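Local coordinates for cellulase (Soil metagenome, PDB 5I2U), which probably hydrolyses the beta-1,4-glucosidic bonds of cellulose as a salt-tolerant TIM-barrel enzyme of glycoside hydrolase family 5, at residues 89-94 with 282-287; 113-118 with 125-130. One frame throughout, in Å; residues are numbered along the deposited sequence.

The chain builds an eight-stranded parallel TIM barrel, and the two contacts tie its second, third and eighth strands with one of the outer helices. Starting from the N terminus, residues 89-94 come first, on strand 87-93. Helix 104-120 follows and carries residues 113-118, and the chain then turns back into strand 124-130, so that contact 2 closes a short loop with only six residues between its segments. Contact 1 closes far later, when residues 282-287, on the last strand and just beyond it, bring side chains into the barrel interior, and its long loop of 187 residues encloses contact 2 entirely. The two also touch: strands 87-93 and 124-130 are sheet neighbours, and Trp284 packs on His130.

Contact 1: 89-94 with 282-287; sequences RAAMGL and VAWSVS
Inside the TIM barrel, Arg89 and Ala91 of strand 87-93 meet Val282 and Trp284 of strand 281-286 in a buried side-chain contact. Strand 57-61 lies between these two in the sheet, so no backbone hydrogen bond joins them; the short strand axes stay 9.6 Å apart at 62°. Nearer the start of both segments is an aliphatic touch, Arg89 CB to Val282 CG1 at 4.0 Å. From there the arginine chain runs extended, CG anti to the backbone N (chi1 179°), which carries the guanidinium to the benzo side of the indole, where the two groups meet at a slant. Its NH1 lies 3.5 Å from both Trp284 CE3 and CZ3, with the planes 67° apart, so this is no flat stack. Ala91 is small enough to sit at the indole's rim, its CB 3.9 Å from Trp284 CZ3 and near the ring plane. The peptide bond between Trp284 and Ser285 is cis, and Ser285 CB lies above one indole face, toward its rim. Salt bridges from Arg89 NE to Glu159, NH1 to Glu250 and NH2 to Asp128 probably keep the guanidinium from turning and help hold these carboxylates in place, while the broad, largely apolar indole helps line what is probably the substrate cleft.

Contact 2: 113-118 with 125-130; sequences PVIESA and VIIDFH
Helix 113-118 and strand 125-130 run nearly antiparallel, their short axes at 160° and 8.9 Å apart, and the backbones come nearest at Ala118 and Val125, where the CA atoms are 6.1 Å apart. No hydrogen bond crosses; the join is wholly apolar. Ala118 points its methyl at the strand, and CB lies 3.6 Å from Val125 CB, a closeness that suits so small a side chain at this point. Beta-branched Val125 spreads its two methyls between helix residues: CG1 stays beside Ala118, while CG2, anti to the backbone N, lies loosely against both Ile115 and Val114. Further along, Ile115 and Ile127 cross at about a right angle, with CD1 of Ile115 3.7 Å from CD1 of Ile127. In Ile115, CG1 stands anti to the carbonyl carbon (chi1 -66°), carrying the ethyl arm across that of Ile127. Cut back to an alanine here, the side chain loses that arm, and Ile127 CD1 and CG1 are likely to face a gap, with Val125 CG2 less fully covered. Tyr150 packs on Ile115 and Met146 on Ile127, both from helix 136-150. At the strand's far end, His130 ND1 donates a nearly straight bond to the syn side of Asp128 OD2, 2.6 Å long, which probably helps to set the imidazole's rotation. This is the helix-on-strand packing of a beta-alpha-beta unit in a TIM barrel: apolar residues face the outer helix, whereas Asp128 and His130 turn to the barrel interior.

Contact 1: 89-94 with 282-287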
loop_
_atom_site.group_PDB
_atom_site.type_symbol
_atom_site.label_atom_id
_atom_site.label_comp_id
_atom_site.label_asym_id
_atom_site.label_seq_id
_atom_site.Cartn_x
_atom_site.Cartn_y
_atom_site.Cartn_z
ATOM N N ARG A 89 3.560 4.037 -2.162
ATOM C CA ARG A 89 2.756 4.087 -0.939
ATOM C C ARG A 89 3.456 4.959 0.070
ATOM O O ARG A 89 4.669 4.806 0.298
ATOM C CB ARG A 89 2.521 2.667 -0.415
ATOM C CG ARG A 89 1.715 2.521 0.870
ATOM C CD ARG A 89 1.458 1.031 1.068
ATOM N NE ARG A 89 0.715 0.614 2.264
ATOM C CZ ARG A 89 1.223 0.025 3.355
ATOM N NH1 ARG A 89 2.541 -0.160 3.514
ATOM N NH2 ARG A 89 0.400 -0.357 4.325
ATOM N N ALA A 90 2.689 5.889 0.632
ATOM C CA ALA A 90 3.154 6.800 1.668
ATOM C C ALA A 90 2.651 6.294 3.013
ATOM O O ALA A 90 1.457 6.374 3.306
ATOM C CB ALA A 90 2.649 8.216 1.395
ATOM N N ALA A 91 3.570 5.781 3.826
ATOM C CA ALA A 91 3.209 5.167 5.088
ATOM C C ALA A 91 3.272 6.199 6.207
ATOM O O ALA A 91 4.314 6.382 6.845
ATOM C CB ALA A 91 4.118 3.976 5.376
ATOM N N MET A 92 2.136 6.850 6.458
ATOM C CA MET A 92 2.040 7.841 7.519
ATOM C C MET A 92 1.824 7.153 8.854
ATOM O O MET A 92 0.714 6.767 9.199
ATOM C CB MET A 92 0.931 8.854 7.235
ATOM C CG MET A 92 1.024 10.076 8.134
ATOM S SD MET A 92 -0.379 11.190 7.935
ATOM C CE MET A 92 -1.665 10.273 8.783
ATOM N N GLY A 93 2.926 6.956 9.571
ATOM C CA GLY A 93 2.948 6.407 10.914
ATOM C C GLY A 93 2.013 7.039 11.905
ATOM O O GLY A 93 2.039 8.258 12.105
ATOM N N LEU A 94 1.182 6.191 12.514
ATOM C CA LEU A 94 0.333 6.577 13.643
ATOM C C LEU A 94 0.817 5.975 14.967
ATOM O O LEU A 94 0.142 6.112 15.968
ATOM C CB LEU A 94 -1.128 6.180 13.361
ATOM C CG LEU A 94 -2.057 7.187 12.654
ATOM C CD1 LEU A 94 -2.592 8.302 13.543
ATOM C CD2 LEU A 94 -1.386 7.727 11.396
ATOM N N VAL A 282 2.483 -4.065 -3.618
ATOM C CA VAL A 282 3.412 -3.026 -3.188
ATOM C C VAL A 282 4.420 -3.646 -2.222
ATOM O O VAL A 282 4.047 -4.172 -1.157
ATOM C CB VAL A 282 2.670 -1.859 -2.513
ATOM C CG1 VAL A 282 3.570 -0.637 -2.390
ATOM C CG2 VAL A 282 1.404 -1.494 -3.296
ATOM N N ALA A 283 5.700 -3.577 -2.589
ATOM C CA ALA A 283 6.772 -4.170 -1.770
ATOM C C ALA A 283 7.265 -3.199 -0.682
ATOM O O ALA A 283 7.402 -1.996 -0.944
ATOM C CB ALA A 283 7.916 -4.613 -2.656
ATOM N N TRP A 284 7.554 -3.740 0.507
ATOM C CA TRP A 284 8.016 -2.987 1.712
ATOM C C TRP A 284 9.459 -3.371 2.105
ATOM O O TRP A 284 9.756 -4.566 2.154
ATOM C CB TRP A 284 7.087 -3.348 2.862
ATOM C CG TRP A 284 7.404 -2.789 4.228
ATOM C CD1 TRP A 284 8.271 -3.306 5.155
ATOM C CD2 TRP A 284 6.836 -1.620 4.821
ATOM N NE1 TRP A 284 8.292 -2.520 6.275
ATOM C CE2 TRP A 284 7.416 -1.481 6.104
ATOM C CE3 TRP A 284 5.915 -0.656 4.383
ATOM C CZ2 TRP A 284 7.080 -0.429 6.971
ATOM C CZ3 TRP A 284 5.576 0.380 5.244
ATOM C CH2 TRP A 284 6.152 0.480 6.531
ATOM N N SER A 285 10.377 -2.445 2.418
ATOM C CA SER A 285 10.201 -0.989 2.444
ATOM C C SER A 285 11.425 -0.289 1.893
ATOM O O SER A 285 12.577 -0.773 2.041
ATOM C CB SER A 285 9.963 -0.462 3.873
ATOM O OG SER A 285 10.984 -0.839 4.778
ATOM N N VAL A 286 11.170 0.889 1.326
ATOM C CA VAL A 286 12.228 1.783 0.839
ATOM C C VAL A 286 12.732 2.528 2.064
ATOM O O VAL A 286 12.225 3.592 2.426
ATOM C CB VAL A 286 11.726 2.772 -0.224
ATOM C CG1 VAL A 286 12.859 3.653 -0.702
ATOM C CG2 VAL A 286 11.090 2.034 -1.398
ATOM N N SER A 287 13.717 1.924 2.702
ATOM C CA SER A 287 14.254 2.365 3.983
ATOM C C SER A 287 15.654 1.739 4.145
ATOM O O SER A 287 16.032 0.870 3.354
ATOM C CB SER A 287 13.317 1.923 5.124
ATOM O OG SER A 287 13.100 0.502 5.153
#

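Contact 2: 113-118 with 125-130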
loop_
_atom_site.group_PDB
_atom_site.type_symbol
_atom_site.label_atom_id
_atom_site.label_comp_id
_atom_site.label_asym_id
_atom_site.label_seq_id
_atom_site.Cartn_x
_atom_site.Cartn_y
_atom_site.Cartn_z
ATOM N N PRO A 113 5.046 16.092 -0.474
ATOM C CA PRO A 113 5.892 15.953 -1.670
ATOM C C PRO A 113 5.772 14.591 -2.370
ATOM O O PRO A 113 5.896 14.525 -3.582
ATOM C CB PRO A 113 7.317 16.165 -1.133
ATOM C CG PRO A 113 7.220 16.038 0.350
ATOM C CD PRO A 113 5.840 16.463 0.713
ATOM N N VAL A 114 5.496 13.525 -1.616
ATOM C CA VAL A 114 5.302 12.206 -2.215
ATOM C C VAL A 114 4.025 12.177 -3.073
ATOM O O VAL A 114 4.035 11.650 -4.195
ATOM C CB VAL A 114 5.290 11.102 -1.138
ATOM C CG1 VAL A 114 4.988 9.714 -1.732
ATOM C CG2 VAL A 114 6.636 11.080 -0.413
ATOM N N ILE A 115 2.932 12.740 -2.542
ATOM C CA ILE A 115 1.649 12.813 -3.271
ATOM C C ILE A 115 1.801 13.694 -4.503
ATOM O O ILE A 115 1.451 13.285 -5.608
ATOM C CB ILE A 115 0.496 13.343 -2.383
ATOM C CG1 ILE A 115 0.183 12.362 -1.246
ATOM C CG2 ILE A 115 -0.773 13.558 -3.210
ATOM C CD1 ILE A 115 -0.527 12.992 -0.064
ATOM N N GLU A 116 2.339 14.896 -4.301
ATOM C CA GLU A 116 2.585 15.822 -5.405
ATOM C C GLU A 116 3.465 15.186 -6.476
ATOM O O GLU A 116 3.140 15.255 -7.657
ATOM C CB GLU A 116 3.211 17.126 -4.909
ATOM C CG GLU A 116 2.218 18.097 -4.275
ATOM C CD GLU A 116 2.902 19.307 -3.652
ATOM O OE1 GLU A 116 4.159 19.399 -3.702
ATOM O OE2 GLU A 116 2.180 20.169 -3.106
ATOM N N SER A 117 4.552 14.550 -6.069
ATOM C CA SER A 117 5.480 13.947 -7.029
ATOM C C SER A 117 4.836 12.801 -7.840
ATOM O O SER A 117 5.127 12.635 -9.027
ATOM C CB SER A 117 6.758 13.474 -6.326
ATOM O OG SER A 117 7.688 12.930 -7.254
ATOM N N ALA A 118 3.968 12.023 -7.196
ATOM C CA ALA A 118 3.201 10.991 -7.897
ATOM C C ALA A 118 2.250 11.598 -8.953
ATOM O O ALA A 118 2.061 11.031 -10.030
ATOM C CB ALA A 118 2.416 10.157 -6.896
ATOM N N VAL A 125 -0.745 6.750 -6.161
ATOM C CA VAL A 125 -0.179 6.922 -4.847
ATOM C C VAL A 125 -1.183 6.508 -3.784
ATOM O O VAL A 125 -2.360 6.912 -3.826
ATOM C CB VAL A 125 0.329 8.369 -4.634
ATOM C CG1 VAL A 125 -0.782 9.400 -4.832
ATOM C CG2 VAL A 125 0.969 8.507 -3.262
ATOM N N ILE A 126 -0.715 5.683 -2.848
ATOM C CA ILE A 126 -1.539 5.237 -1.744
ATOM C C ILE A 126 -1.226 6.138 -0.574
ATOM O O ILE A 126 -0.067 6.289 -0.213
ATOM C CB ILE A 126 -1.281 3.750 -1.362
ATOM C CG1 ILE A 126 -1.698 2.827 -2.520
ATOM C CG2 ILE A 126 -2.061 3.361 -0.103
ATOM C CD1 ILE A 126 -1.158 1.413 -2.392
ATOM N N ILE A 127 -2.260 6.739 -0.002
ATOM C CA ILE A 127 -2.137 7.512 1.228
ATOM C C ILE A 127 -2.538 6.590 2.355
ATOM O O ILE A 127 -3.720 6.313 2.532
ATOM C CB ILE A 127 -3.004 8.796 1.208
ATOM C CG1 ILE A 127 -2.569 9.722 0.055
ATOM C CG2 ILE A 127 -2.857 9.559 2.517
ATOM C CD1 ILE A 127 -3.514 10.873 -0.196
ATOM N N ASP A 128 -1.536 6.135 3.108
ATOM C CA ASP A 128 -1.690 5.058 4.078
ATOM C C ASP A 128 -1.617 5.591 5.529
ATOM O O ASP A 128 -0.604 6.123 5.973
ATOM C CB ASP A 128 -0.677 3.926 3.774
ATOM C CG ASP A 128 -0.365 3.025 4.982
ATOM O OD1 ASP A 128 -1.258 2.736 5.812
ATOM O OD2 ASP A 128 0.807 2.584 5.076
ATOM N N PHE A 129 -2.738 5.425 6.230
ATOM C CA PHE A 129 -2.916 5.763 7.620
ATOM C C PHE A 129 -2.338 4.588 8.351
ATOM O O PHE A 129 -3.021 3.595 8.607
ATOM C CB PHE A 129 -4.418 5.926 7.871
ATOM C CG PHE A 129 -4.763 6.561 9.169
ATOM C CD1 PHE A 129 -4.719 7.943 9.310
ATOM C CD2 PHE A 129 -5.173 5.774 10.245
ATOM C CE1 PHE A 129 -5.062 8.538 10.510
ATOM C CE2 PHE A 129 -5.518 6.354 11.449
ATOM C CZ PHE A 129 -5.460 7.742 11.585
ATOM N N HIS A 130 -1.049 4.699 8.658
ATOM C CA HIS A 130 -0.226 3.564 9.027
ATOM C C HIS A 130 -0.332 3.270 10.531
ATOM O O HIS A 130 0.579 3.556 11.322
ATOM C CB HIS A 130 1.213 3.795 8.562
ATOM C CG HIS A 130 2.012 2.538 8.414
ATOM N ND1 HIS A 130 2.025 1.791 7.255
ATOM C CD2 HIS A 130 2.851 1.916 9.268
ATOM C CE1 HIS A 130 2.828 0.758 7.406
ATOM N NE2 HIS A 130 3.340 0.808 8.623
#